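Local coordinates for protein nudix Hydrolase, RenU (Mycolicibacterium smegmatis, PDB 6UUF) that probably hydrolyses nucleotide-type diphosphate substrates, NADH likely among them, as a magnesium-dependent member of the Nudix hydrolase family, at residues Gly25-Ala30 with Tyr107-Ala112; Val39-Arg44 with Arg130-Asp135. The protein carries 3 engineered substitutions. One frame throughout, in Å; residues are numbered along the deposited sequence.

Interaction 1 of 2, residues Gly25-Ala30 with Tyr107-Ala112; sequences GLLLRA and YTTVIA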
ATOM      1  N   GLY A  25      -0.639   3.672   0.862  1.00 31.36           N
ATOM      2  CA  GLY A  25      -1.016   2.339   0.380  1.00 31.65           C
ATOM      3  C   GLY A  25      -1.463   1.426   1.496  1.00 28.92           C
ATOM      4  O   GLY A  25      -0.983   1.567   2.631  1.00 29.63           O
ATOM      5  N   LEU A  26      -2.353   0.480   1.159  1.00 27.36           N
ATOM      6  CA  LEU A  26      -2.852  -0.484   2.102  1.00 25.39           C
ATOM      7  C   LEU A  26      -2.085  -1.778   2.075  1.00 28.86           C
ATOM      8  O   LEU A  26      -2.072  -2.456   1.063  1.00 26.77           O
ATOM      9  CB  LEU A  26      -4.306  -0.777   1.815  1.00 27.39           C
ATOM     10  CG  LEU A  26      -5.066  -1.335   3.003  1.00 29.44           C
ATOM     11  CD1 LEU A  26      -5.123  -0.400   4.202  1.00 28.04           C
ATOM     12  CD2 LEU A  26      -6.468  -1.657   2.495  1.00 33.72           C
ATOM     13  N   LEU A  27      -1.481  -2.131   3.205  1.00 29.61           N
ATOM     14  CA  LEU A  27      -0.929  -3.470   3.450  1.00 31.77           C
ATOM     15  C   LEU A  27      -1.948  -4.248   4.233  1.00 30.25           C
ATOM     16  O   LEU A  27      -1.993  -4.181   5.468  1.00 29.53           O
ATOM     17  CB  LEU A  27       0.388  -3.360   4.224  1.00 34.02           C
ATOM     18  CG  LEU A  27       1.111  -4.637   4.622  1.00 37.56           C
ATOM     19  CD1 LEU A  27       1.265  -5.494   3.393  1.00 40.87           C
ATOM     20  CD2 LEU A  27       2.514  -4.306   5.157  1.00 40.94           C
ATOM     21  N   LEU A  28      -2.807  -4.947   3.513  1.00 29.76           N
ATOM     22  CA  LEU A  28      -3.900  -5.698   4.100  1.00 28.55           C
ATOM     23  C   LEU A  28      -3.459  -7.152   4.361  1.00 29.74           C
ATOM     24  O   LEU A  28      -3.050  -7.834   3.430  1.00 30.81           O
ATOM     25  CB  LEU A  28      -5.093  -5.710   3.169  1.00 29.04           C
ATOM     26  CG  LEU A  28      -6.324  -6.450   3.709  1.00 30.36           C
ATOM     27  CD1 LEU A  28      -6.816  -5.914   5.071  1.00 33.11           C
ATOM     28  CD2 LEU A  28      -7.419  -6.306   2.674  1.00 29.78           C
ATOM     29  N   ARG A  29      -3.584  -7.603   5.610  1.00 28.60           N
ATOM     30  CA  ARG A  29      -3.183  -8.943   6.043  1.00 31.33           C
ATOM     31  C   ARG A  29      -4.372  -9.822   6.254  1.00 30.61           C
ATOM     32  O   ARG A  29      -5.416  -9.343   6.714  1.00 36.15           O
ATOM     33  CB  ARG A  29      -2.369  -8.903   7.321  1.00 31.34           C
ATOM     34  CG  ARG A  29      -1.202  -7.911   7.269  1.00 33.86           C
ATOM     35  CD  ARG A  29      -0.444  -7.892   8.596  1.00 37.73           C
ATOM     36  NE  ARG A  29      -1.282  -7.496   9.744  1.00 36.24           N
ATOM     37  CZ  ARG A  29      -0.870  -7.521  11.009  1.00 35.05           C
ATOM     38  NH1 ARG A  29       0.362  -7.949  11.333  1.00 34.85           N
ATOM     39  NH2 ARG A  29      -1.704  -7.139  11.961  1.00 35.34           N
ATOM     40  N   ALA A  30      -4.231 -11.099   5.897  1.00 31.83           N
ATOM     41  CA  ALA A  30      -5.260 -12.113   6.202  1.00 35.19           C
ATOM     42  C   ALA A  30      -4.676 -13.463   6.597  1.00 35.02           C
ATOM     43  O   ALA A  30      -3.663 -13.879   6.066  1.00 34.71           O
ATOM     44  CB  ALA A  30      -6.259 -12.290   5.061  1.00 33.63           C
ATOM     45  N   TYR A 107       5.257   8.729   1.525  1.00 32.40           N
ATOM     46  CA  TYR A 107       4.440   7.573   1.291  1.00 30.40           C
ATOM     47  C   TYR A 107       4.208   6.928   2.648  1.00 30.62           C
ATOM     48  O   TYR A 107       5.203   6.598   3.359  1.00 28.56           O
ATOM     49  CB  TYR A 107       5.153   6.540   0.389  1.00 30.44           C
ATOM     50  CG  TYR A 107       4.246   5.404  -0.023  1.00 30.39           C
ATOM     51  CD1 TYR A 107       4.000   4.327   0.819  1.00 32.68           C
ATOM     52  CD2 TYR A 107       3.644   5.391  -1.273  1.00 34.08           C
ATOM     53  CE1 TYR A 107       3.149   3.306   0.457  1.00 31.80           C
ATOM     54  CE2 TYR A 107       2.831   4.336  -1.674  1.00 33.70           C
ATOM     55  CZ  TYR A 107       2.576   3.314  -0.801  1.00 31.59           C
ATOM     56  OH  TYR A 107       1.754   2.308  -1.207  1.00 31.57           O
ATOM     57  N   THR A 108       2.935   6.649   2.929  1.00 27.23           N
ATOM     58  CA  THR A 108       2.512   6.065   4.168  1.00 29.72           C
ATOM     59  C   THR A 108       1.857   4.726   3.912  1.00 30.27           C
ATOM     60  O   THR A 108       0.843   4.621   3.204  1.00 28.52           O
ATOM     61  CB  THR A 108       1.530   6.970   4.908  1.00 31.28           C
ATOM     62  OG1 THR A 108       2.145   8.211   5.205  1.00 29.96           O
ATOM     63  CG2 THR A 108       1.095   6.346   6.230  1.00 32.97           C
ATOM     64  N   THR A 109       2.425   3.697   4.531  1.00 30.13           N
ATOM     65  CA  THR A 109       1.858   2.354   4.491  1.00 28.83           C
ATOM     66  C   THR A 109       0.888   2.209   5.649  1.00 30.45           C
ATOM     67  O   THR A 109       1.227   2.470   6.822  1.00 30.57           O
ATOM     68  CB  THR A 109       2.959   1.256   4.564  1.00 29.87           C
ATOM     69  OG1 THR A 109       3.798   1.362   3.417  1.00 28.23           O
ATOM     70  CG2 THR A 109       2.341  -0.119   4.588  1.00 29.19           C
ATOM     71  N   VAL A 110      -0.324   1.788   5.312  1.00 30.21           N
ATOM     72  CA  VAL A 110      -1.365   1.632   6.274  1.00 29.99           C
ATOM     73  C   VAL A 110      -1.562   0.121   6.379  1.00 29.62           C
ATOM     74  O   VAL A 110      -2.028  -0.532   5.422  1.00 28.72           O
ATOM     75  CB  VAL A 110      -2.627   2.381   5.792  1.00 33.78           C
ATOM     76  CG1 VAL A 110      -3.821   2.191   6.728  1.00 33.06           C
ATOM     77  CG2 VAL A 110      -2.329   3.877   5.679  1.00 33.76           C
ATOM     78  N   ILE A 111      -1.211  -0.429   7.543  1.00 26.51           N
ATOM     79  CA  ILE A 111      -1.369  -1.854   7.834  1.00 26.73           C
ATOM     80  C   ILE A 111      -2.805  -2.135   8.288  1.00 27.95           C
ATOM     81  O   ILE A 111      -3.310  -1.484   9.189  1.00 30.38           O
ATOM     82  CB  ILE A 111      -0.375  -2.276   8.948  1.00 26.37           C
ATOM     83  CG1 ILE A 111       1.070  -1.898   8.512  1.00 28.51           C
ATOM     84  CG2 ILE A 111      -0.549  -3.745   9.278  1.00 26.65           C
ATOM     85  CD1 ILE A 111       2.179  -2.317   9.454  1.00 29.35           C
ATOM     86  N   ALA A 112      -3.447  -3.120   7.708  1.00 29.08           N
ATOM     87  CA  ALA A 112      -4.802  -3.465   8.119  1.00 31.89           C
ATOM     88  C   ALA A 112      -4.974  -4.966   8.070  1.00 31.91           C
ATOM     89  O   ALA A 112      -4.185  -5.650   7.393  1.00 32.13           O
ATOM     90  CB  ALA A 112      -5.837  -2.792   7.235  1.00 29.60           C
TER
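Gly-25 meets the phenol tip of Tyr-107, its CA 3.2 Å from the Tyr-107 OH. Glycine suits the place because a CB here would run into that hydroxyl. Its backbone opens the parallel pairing of the two strands, N bonding to Thr-108 O and O receiving Val-110 N at 2.8 Å. Leu-26 sends CG anti to its backbone N (chi1 -158°), and beyond it CD1 packs on Val-110 CG1 at 3.8 Å and also meets the methyl of Ala-112. Leu-27 bonds in both directions, through N to Val-110 O and through O to Ala-112 N. Its CB rests on Thr-109 CG2 at 3.8 Å, on the face covered by helix 144-158. Leu-28 returns to the face of Leu-26, where its CD1 reaches Ala-112 CB at 3.9 Å; the small alanine accommodates both leucines. Arg-29 continues the pattern, its N bonded to Ala-112 O at 2.7 Å. Its guanidinium takes Ile-111 CG2 over one face, 3.8 Å above the plane, while NE forms a salt bridge with Asp-113 and NH1 bonds to Ile-160 O. Five backbone bonds thus satisfy buried amides and carbonyls, aliphatic groups fill both faces of the sheet, and the buried charge of Arg-29 is met by a carboxylate and a backbone carbonyl from outside the two segments.

Interaction 2 of 2, residues Val39-Arg44 with Arg130-Asp135; sequences VLLQHR and RWVLED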
ATOM      1  N   VAL A  39      -0.627 -11.361   2.524  1.00 32.45           N
ATOM      2  CA  VAL A  39      -0.893  -9.967   2.208  1.00 33.18           C
ATOM      3  C   VAL A  39      -1.399  -9.807   0.773  1.00 30.69           C
ATOM      4  O   VAL A  39      -1.083 -10.592  -0.127  1.00 28.34           O
ATOM      5  CB  VAL A  39       0.327  -9.042   2.516  1.00 37.81           C
ATOM      6  CG1 VAL A  39       0.761  -9.221   3.972  1.00 39.11           C
ATOM      7  CG2 VAL A  39       1.490  -9.330   1.623  1.00 38.99           C
ATOM      8  N   LEU A  40      -2.202  -8.777   0.556  1.00 30.05           N
ATOM      9  CA  LEU A  40      -2.849  -8.603  -0.729  1.00 27.18           C
ATOM     10  C   LEU A  40      -1.985  -7.720  -1.561  1.00 27.76           C
ATOM     11  O   LEU A  40      -1.779  -6.588  -1.199  1.00 28.35           O
ATOM     12  CB  LEU A  40      -4.238  -7.998  -0.560  1.00 27.12           C
ATOM     13  CG  LEU A  40      -4.905  -7.666  -1.893  1.00 28.80           C
ATOM     14  CD1 LEU A  40      -5.194  -8.958  -2.629  1.00 28.38           C
ATOM     15  CD2 LEU A  40      -6.167  -6.867  -1.688  1.00 30.70           C
ATOM     16  N   LEU A  41      -1.479  -8.200  -2.690  1.00 25.79           N
ATOM     17  CA  LEU A  41      -0.667  -7.335  -3.521  1.00 29.03           C
ATOM     18  C   LEU A  41      -1.306  -7.130  -4.874  1.00 29.68           C
ATOM     19  O   LEU A  41      -2.066  -7.968  -5.365  1.00 28.75           O
ATOM     20  CB  LEU A  41       0.757  -7.859  -3.715  1.00 30.08           C
ATOM     21  CG  LEU A  41       1.542  -8.158  -2.452  1.00 33.11           C
ATOM     22  CD1 LEU A  41       2.902  -8.795  -2.751  1.00 39.15           C
ATOM     23  CD2 LEU A  41       1.705  -6.885  -1.689  1.00 33.41           C
ATOM     24  N   GLN A  42      -0.912  -6.017  -5.459  1.00 31.22           N
ATOM     25  CA  GLN A  42      -1.363  -5.575  -6.743  1.00 36.10           C
ATOM     26  C   GLN A  42      -0.215  -5.655  -7.754  1.00 36.09           C
ATOM     27  O   GLN A  42       0.877  -5.134  -7.506  1.00 31.82           O
ATOM     28  CB  GLN A  42      -1.848  -4.141  -6.635  1.00 35.74           C
ATOM     29  CG  GLN A  42      -2.562  -3.650  -7.875  1.00 39.83           C
ATOM     30  CD  GLN A  42      -2.784  -2.165  -7.816  1.00 41.76           C
ATOM     31  OE1 GLN A  42      -1.853  -1.407  -7.545  1.00 44.36           O
ATOM     32  NE2 GLN A  42      -4.007  -1.738  -8.091  1.00 43.91           N
ATOM     33  N   HIS A  43      -0.492  -6.342  -8.868  1.00 37.77           N
ATOM     34  CA  HIS A  43       0.415  -6.413 -10.009  1.00 40.12           C
ATOM     35  C   HIS A  43       0.117  -5.227 -10.914  1.00 42.48           C
ATOM     36  O   HIS A  43      -1.017  -5.066 -11.388  1.00 41.47           O
ATOM     37  CB  HIS A  43       0.182  -7.689 -10.773  1.00 41.72           C
ATOM     38  CG  HIS A  43       1.193  -7.936 -11.849  1.00 52.84           C
ATOM     39  ND1 HIS A  43       2.553  -7.887 -11.624  1.00 59.94           N
ATOM     40  CD2 HIS A  43       1.043  -8.252 -13.159  1.00 59.75           C
ATOM     41  CE1 HIS A  43       3.196  -8.159 -12.747  1.00 62.46           C
ATOM     42  NE2 HIS A  43       2.303  -8.383 -13.693  1.00 61.89           N
ATOM     43  N   ARG A  44       1.121  -4.413 -11.180  1.00 40.94           N
ATOM     44  CA  ARG A  44       0.859  -3.129 -11.796  1.00 51.21           C
ATOM     45  C   ARG A  44       0.780  -3.366 -13.317  1.00 55.69           C
ATOM     46  O   ARG A  44       1.669  -4.013 -13.901  1.00 49.00           O
ATOM     47  CB  ARG A  44       1.940  -2.115 -11.401  1.00 57.69           C
ATOM     48  CG  ARG A  44       2.291  -2.096  -9.893  1.00 65.58           C
ATOM     49  CD  ARG A  44       1.407  -1.241  -9.021  1.00 69.30           C
ATOM     50  NE  ARG A  44       2.150  -0.055  -8.590  1.00 79.11           N
ATOM     51  CZ  ARG A  44       2.102   1.152  -9.155  1.00 76.15           C
ATOM     52  NH1 ARG A  44       1.315   1.410 -10.213  1.00 74.99           N
ATOM     53  NH2 ARG A  44       2.861   2.126  -8.647  1.00 75.52           N
ATOM     54  N   ARG A 130      -3.404 -10.447  -5.829  1.00 35.97           N
ATOM     55  CA  ARG A 130      -3.097 -11.754  -5.349  1.00 37.80           C
ATOM     56  C   ARG A 130      -2.715 -11.728  -3.863  1.00 35.79           C
ATOM     57  O   ARG A 130      -1.932 -10.865  -3.390  1.00 30.88           O
ATOM     58  CB  ARG A 130      -1.956 -12.305  -6.191  1.00 40.34           C
ATOM     59  CG  ARG A 130      -1.894 -13.815  -6.158  1.00 45.96           C
ATOM     60  CD  ARG A 130      -0.549 -14.284  -6.669  1.00 49.17           C
ATOM     61  NE  ARG A 130      -0.460 -14.295  -8.134  1.00 49.89           N
ATOM     62  CZ  ARG A 130       0.664 -14.502  -8.831  1.00 45.97           C
ATOM     63  NH1 ARG A 130       1.868 -14.689  -8.232  1.00 41.33           N
ATOM     64  NH2 ARG A 130       0.581 -14.516 -10.145  1.00 42.66           N
ATOM     65  N   TRP A 131      -3.306 -12.669  -3.140  1.00 32.83           N
ATOM     66  CA  TRP A 131      -2.949 -12.918  -1.776  1.00 32.94           C
ATOM     67  C   TRP A 131      -1.645 -13.662  -1.799  1.00 33.37           C
ATOM     68  O   TRP A 131      -1.531 -14.659  -2.507  1.00 37.50           O
ATOM     69  CB  TRP A 131      -4.046 -13.708  -1.099  1.00 31.93           C
ATOM     70  CG  TRP A 131      -5.230 -12.866  -0.782  1.00 33.06           C
ATOM     71  CD1 TRP A 131      -6.428 -12.821  -1.456  1.00 32.65           C
ATOM     72  CD2 TRP A 131      -5.331 -11.926   0.283  1.00 32.31           C
ATOM     73  NE1 TRP A 131      -7.264 -11.921  -0.857  1.00 32.01           N
ATOM     74  CE2 TRP A 131      -6.633 -11.355   0.210  1.00 31.03           C
ATOM     75  CE3 TRP A 131      -4.448 -11.512   1.310  1.00 32.45           C
ATOM     76  CZ2 TRP A 131      -7.078 -10.377   1.112  1.00 33.10           C
ATOM     77  CZ3 TRP A 131      -4.884 -10.562   2.220  1.00 32.91           C
ATOM     78  CH2 TRP A 131      -6.200  -9.995   2.118  1.00 34.66           C
ATOM     79  N   VAL A 132      -0.653 -13.172  -1.069  1.00 31.31           N
ATOM     80  CA  VAL A 132       0.723 -13.740  -1.124  1.00 31.21           C
ATOM     81  C   VAL A 132       1.193 -13.986   0.299  1.00 30.66           C
ATOM     82  O   VAL A 132       1.139 -13.103   1.135  1.00 34.17           O
ATOM     83  CB  VAL A 132       1.698 -12.782  -1.812  1.00 32.23           C
ATOM     84  CG1 VAL A 132       3.149 -13.281  -1.773  1.00 32.09           C
ATOM     85  CG2 VAL A 132       1.257 -12.561  -3.253  1.00 35.43           C
ATOM     86  N   LEU A 133       1.624 -15.191   0.605  1.00 31.71           N
ATOM     87  CA  LEU A 133       2.172 -15.448   1.941  1.00 33.32           C
ATOM     88  C   LEU A 133       3.277 -14.428   2.239  1.00 33.49           C
ATOM     89  O   LEU A 133       4.082 -14.154   1.368  1.00 29.05           O
ATOM     90  CB  LEU A 133       2.694 -16.874   2.069  1.00 34.26           C
ATOM     91  CG  LEU A 133       1.587 -17.929   2.119  1.00 35.75           C
ATOM     92  CD1 LEU A 133       2.158 -19.330   1.914  1.00 38.51           C
ATOM     93  CD2 LEU A 133       0.812 -17.856   3.411  1.00 38.96           C
ATOM     94  N   GLU A 134       3.240 -13.841   3.441  1.00 32.39           N
ATOM     95  CA  GLU A 134       4.241 -12.888   3.884  1.00 37.24           C
ATOM     96  C   GLU A 134       5.683 -13.292   3.624  1.00 35.89           C
ATOM     97  O   GLU A 134       6.477 -12.482   3.178  1.00 37.57           O
ATOM     98  CB  GLU A 134       4.113 -12.661   5.388  1.00 44.88           C
ATOM     99  CG  GLU A 134       3.053 -11.691   5.812  1.00 53.71           C
ATOM    100  CD  GLU A 134       3.248 -11.243   7.265  1.00 68.11           C
ATOM    101  OE1 GLU A 134       3.175 -12.137   8.160  1.00 72.85           O
ATOM    102  OE2 GLU A 134       3.499 -10.017   7.495  1.00 65.14           O
ATOM    103  N   ASP A 135       6.014 -14.546   3.904  1.00 39.64           N
ATOM    104  CA  ASP A 135       7.365 -15.103   3.632  1.00 45.21           C
ATOM    105  C   ASP A 135       7.720 -15.173   2.155  1.00 41.49           C
ATOM    106  O   ASP A 135       8.907 -15.319   1.805  1.00 40.12           O
ATOM    107  CB  ASP A 135       7.497 -16.533   4.206  1.00 50.18           C
ATOM    108  CG  ASP A 135       7.553 -16.560   5.736  1.00 61.15           C
ATOM    109  OD1 ASP A 135       8.251 -15.727   6.356  1.00 67.43           O
ATOM    110  OD2 ASP A 135       6.904 -17.441   6.336  1.00 73.93           O
TER
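The indole of Trp-131 carries Leu-40 on one face: Leu-40 CB stands 3.8 Å from the centroid of the six-membered ring, only 8° off its normal, a CH-pi contact. Leu-40 CD1 lies farther along the indole, 4.0 Å from Trp-131 NE1. On the six-membered ring, Trp-131 CE3 is 3.5 Å from Val-39 C, an oblique approach to the backbone. The pyrrole N-H bonds to Leu-118 O, fixing how the ring is turned. Trp-131 CG stands anti to its carbonyl carbon (chi1 -75°), and from there the indole lies against Leu-40. An alanine in place of Trp-131 would probably leave a gap beside Leu-40 and the Leu-118 carbonyl without its indole donor. A broad aromatic suits the place because its flat face can take up Leu-40 CB while its N-H reaches Leu-118 O; Leu-40 and Trp-131 form a non-hydrogen-bonded pair with CA atoms 4.4 Å apart.

Hydrogen-bonded pairs lie before and after it. Val-39 and Val-132 exchange two bonds, Val-39 N to Val-132 O being 2.8 Å; Leu-41 and Arg-130 exchange two more, of which Leu-41 N to Arg-130 O is nearly straight at 178°. On the face away from the tryptophan, Leu-41 CD1 meets Val-132 CG2 at 4.1 Å, the branched side chains crossing at about a right angle. Val-39 CG1 likewise packs on Glu-134 CG at 3.8 Å, so the acid contributes its aliphatic part here. Arg-130, exposed, lies on this same face, and its NE forms a salt bridge with Glu-128.

The pairing is antiparallel but strongly twisted, and it adds strand 126-133 to the mixed beta-sheet that, in the Nudix fold, is sandwiched between helices.

In the fold
From the N terminus the chain runs through strand 23-31 and turns back into strand 37-44, so the first halves of both contacts are sheet neighbours. It then passes strand 54-60, helix 67-79 and strand 87-98 before 107-112 returns beside 25-30, where interaction 1 closes a loop of 76 residues. Further on, 130-135 reaches 39-44 and interaction 2 closes one of 85. The segments alternate, so the two loops cross. A probable hydrogen bond from Leu-40 N to Leu-28 O, and Ala-30 packed on Trp-131, join the contacts directly. Together they place strands 104-113, 23-31, 37-44 and 126-133 side by side in one sheet.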